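Local coordinates for phenazine biosynthesis protein, PhzF family (Bacillus anthracis, PDB 3EDN) that is a PhzF-family member with a diaminopimelate epimerase-like fold, probably an isomerase whose natural substrate is not established, at residues 160-166 and 231-236. Residues are numbered along the deposited sequence; the frame is centred on the assembly and turned at random.
Sequences TGNWTVI and TASGVM. With SO4 (sulfate ion), chain F; SO4 (sulfate ion), chain C.
At the anion-binding N-terminal end of helix 230-244, in the diaminopimelate epimerase-like fold, T160, N162 and I166 of a hairpin turn and its outgoing strand pack against T231, V235 and M236. A sulfate, probably from the crystallisation liquor, sits at this helix end and accepts a bond from T231 N to its O3 (3.0 Å); G230 N probably binds it too. In this family such a helix start commonly faces the substrate, so the sulfate may mimic an acidic group. W163 N holds a second sulfate, 2.8 Å from its O3 (158° at the hydrogen). V235 fills the middle of the interface with both branches. With CG1 anti to the backbone N (chi1 177°), that methyl lies against I166 CG1 at 3.8 Å, the two side chains running past each other in opposite directions, while CG2 reaches the turn, 3.4 Å from T160 N. Farther along the strand, I166 CD1 meets M236 CG (3.9 Å), and at the outer end N162 ND2 lies 3.3 Å from T231 CG2. A water spans the polar side: it accepts from T160 N (2.8 Å) and N162 N and donates weakly to T231 O. T160 OG1 is hydrogen-bonded to Q123 OE1. At G161 the backbone would press a CB against the carbonyl O of T160. The axes of segments 163-166 and 231-236 come within 9.0 Å, crossing at -51°. Strand 163-168 pairs with strands 156-159 and 196-201; H198 of the latter touches T164, A232 and M236, while F128 of strand 127-130 packs on V235.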
# COMPACT_ATOMS: atom_id res chain seq x y z
N THR A 160 26.88 -12.05 -2.41
CA THR A 160 26.02 -12.77 -1.46
C THR A 160 24.59 -12.20 -1.57
O THR A 160 23.83 -12.20 -0.59
CB THR A 160 26.54 -12.66 -0.02
OG1 THR A 160 26.73 -11.28 0.32
CG2 THR A 160 27.84 -13.46 0.15
N GLY A 161 24.25 -11.74 -2.76
CA GLY A 161 22.96 -11.07 -3.01
C GLY A 161 23.09 -9.97 -4.06
O GLY A 161 22.17 -9.76 -4.85
N ASN A 162 24.23 -9.28 -4.06
CA ASN A 162 24.52 -8.26 -5.07
C ASN A 162 25.97 -8.36 -5.51
O ASN A 162 26.83 -8.68 -4.70
CB ASN A 162 24.25 -6.87 -4.47
CG ASN A 162 22.79 -6.67 -4.13
OD1 ASN A 162 21.99 -6.30 -4.99
ND2 ASN A 162 22.43 -6.97 -2.90
N TRP A 163 26.24 -8.10 -6.78
CA TRP A 163 27.59 -8.26 -7.31
C TRP A 163 28.47 -7.05 -7.05
O TRP A 163 28.11 -5.92 -7.40
CB TRP A 163 27.56 -8.55 -8.82
CG TRP A 163 27.14 -9.96 -9.17
CD1 TRP A 163 25.92 -10.36 -9.65
CD2 TRP A 163 27.95 -11.14 -9.06
NE1 TRP A 163 25.92 -11.72 -9.82
CE2 TRP A 163 27.15 -12.23 -9.48
CE3 TRP A 163 29.26 -11.39 -8.64
CZ2 TRP A 163 27.62 -13.53 -9.50
CZ3 TRP A 163 29.74 -12.69 -8.65
CH2 TRP A 163 28.91 -13.75 -9.08
N THR A 164 29.63 -7.30 -6.44
CA THR A 164 30.65 -6.27 -6.25
C THR A 164 32.01 -6.84 -6.68
O THR A 164 32.16 -8.05 -6.79
CB THR A 164 30.68 -5.77 -4.78
OG1 THR A 164 31.36 -4.52 -4.70
CG2 THR A 164 31.34 -6.80 -3.85
N VAL A 165 32.98 -5.97 -6.94
CA VAL A 165 34.34 -6.42 -7.27
C VAL A 165 35.23 -6.19 -6.07
O VAL A 165 35.42 -5.04 -5.63
CB VAL A 165 34.94 -5.68 -8.50
CG1 VAL A 165 36.26 -6.32 -8.92
CG2 VAL A 165 33.97 -5.69 -9.68
N ILE A 166 35.76 -7.28 -5.52
CA ILE A 166 36.72 -7.18 -4.43
C ILE A 166 38.10 -6.90 -5.06
O ILE A 166 38.62 -7.74 -5.80
CB ILE A 166 36.77 -8.50 -3.62
CG1 ILE A 166 35.40 -8.82 -2.98
CG2 ILE A 166 37.87 -8.44 -2.57
CD1 ILE A 166 34.90 -7.72 -2.01
N THR A 231 25.81 -5.92 2.31
CA THR A 231 25.94 -6.90 1.22
C THR A 231 27.43 -7.17 0.90
O THR A 231 27.89 -8.34 0.89
CB THR A 231 25.21 -6.42 -0.06
OG1 THR A 231 25.61 -5.08 -0.39
CG2 THR A 231 23.72 -6.49 0.14
N ALA A 232 28.19 -6.11 0.65
CA ALA A 232 29.60 -6.27 0.29
C ALA A 232 30.41 -6.86 1.43
O ALA A 232 31.36 -7.59 1.21
CB ALA A 232 30.20 -4.92 -0.17
N SER A 233 30.01 -6.55 2.66
CA SER A 233 30.70 -7.08 3.82
C SER A 233 30.60 -8.59 3.85
O SER A 233 31.57 -9.28 4.18
CB SER A 233 30.08 -6.53 5.10
OG SER A 233 30.25 -5.13 5.14
N GLY A 234 29.42 -9.11 3.53
CA GLY A 234 29.23 -10.55 3.47
C GLY A 234 30.16 -11.18 2.44
O GLY A 234 30.77 -12.24 2.69
N VAL A 235 30.27 -10.55 1.27
CA VAL A 235 31.22 -11.00 0.25
C VAL A 235 32.64 -10.97 0.78
O VAL A 235 33.39 -11.93 0.57
CB VAL A 235 31.09 -10.18 -1.04
CG1 VAL A 235 32.14 -10.60 -2.07
CG2 VAL A 235 29.68 -10.35 -1.60
N MSE A 236 33.02 -9.92 1.51
CA MSE A 236 34.37 -9.84 2.06
C MSE A 236 34.64 -10.99 3.02
O MSE A 236 35.75 -11.51 3.05
CB MSE A 236 34.58 -8.51 2.80
CG MSE A 236 34.63 -7.32 1.88
SE MSE A 236 34.53 -5.65 2.88
CE MSE A 236 36.25 -5.79 3.80
S SO4 F . 23.11 -6.69 -8.52
O1 SO4 F . 21.70 -7.07 -8.54
O2 SO4 F . 23.35 -5.76 -7.43
O3 SO4 F . 23.94 -7.87 -8.44
O4 SO4 F . 23.45 -6.02 -9.77
S SO4 C . 23.16 -2.71 2.84
O1 SO4 C . 21.74 -2.52 3.09
O2 SO4 C . 24.03 -2.21 3.89
O3 SO4 C . 23.41 -4.09 2.54
O4 SO4 C . 23.45 -1.98 1.59
O HOH W 1 26.34 -9.39 -1.65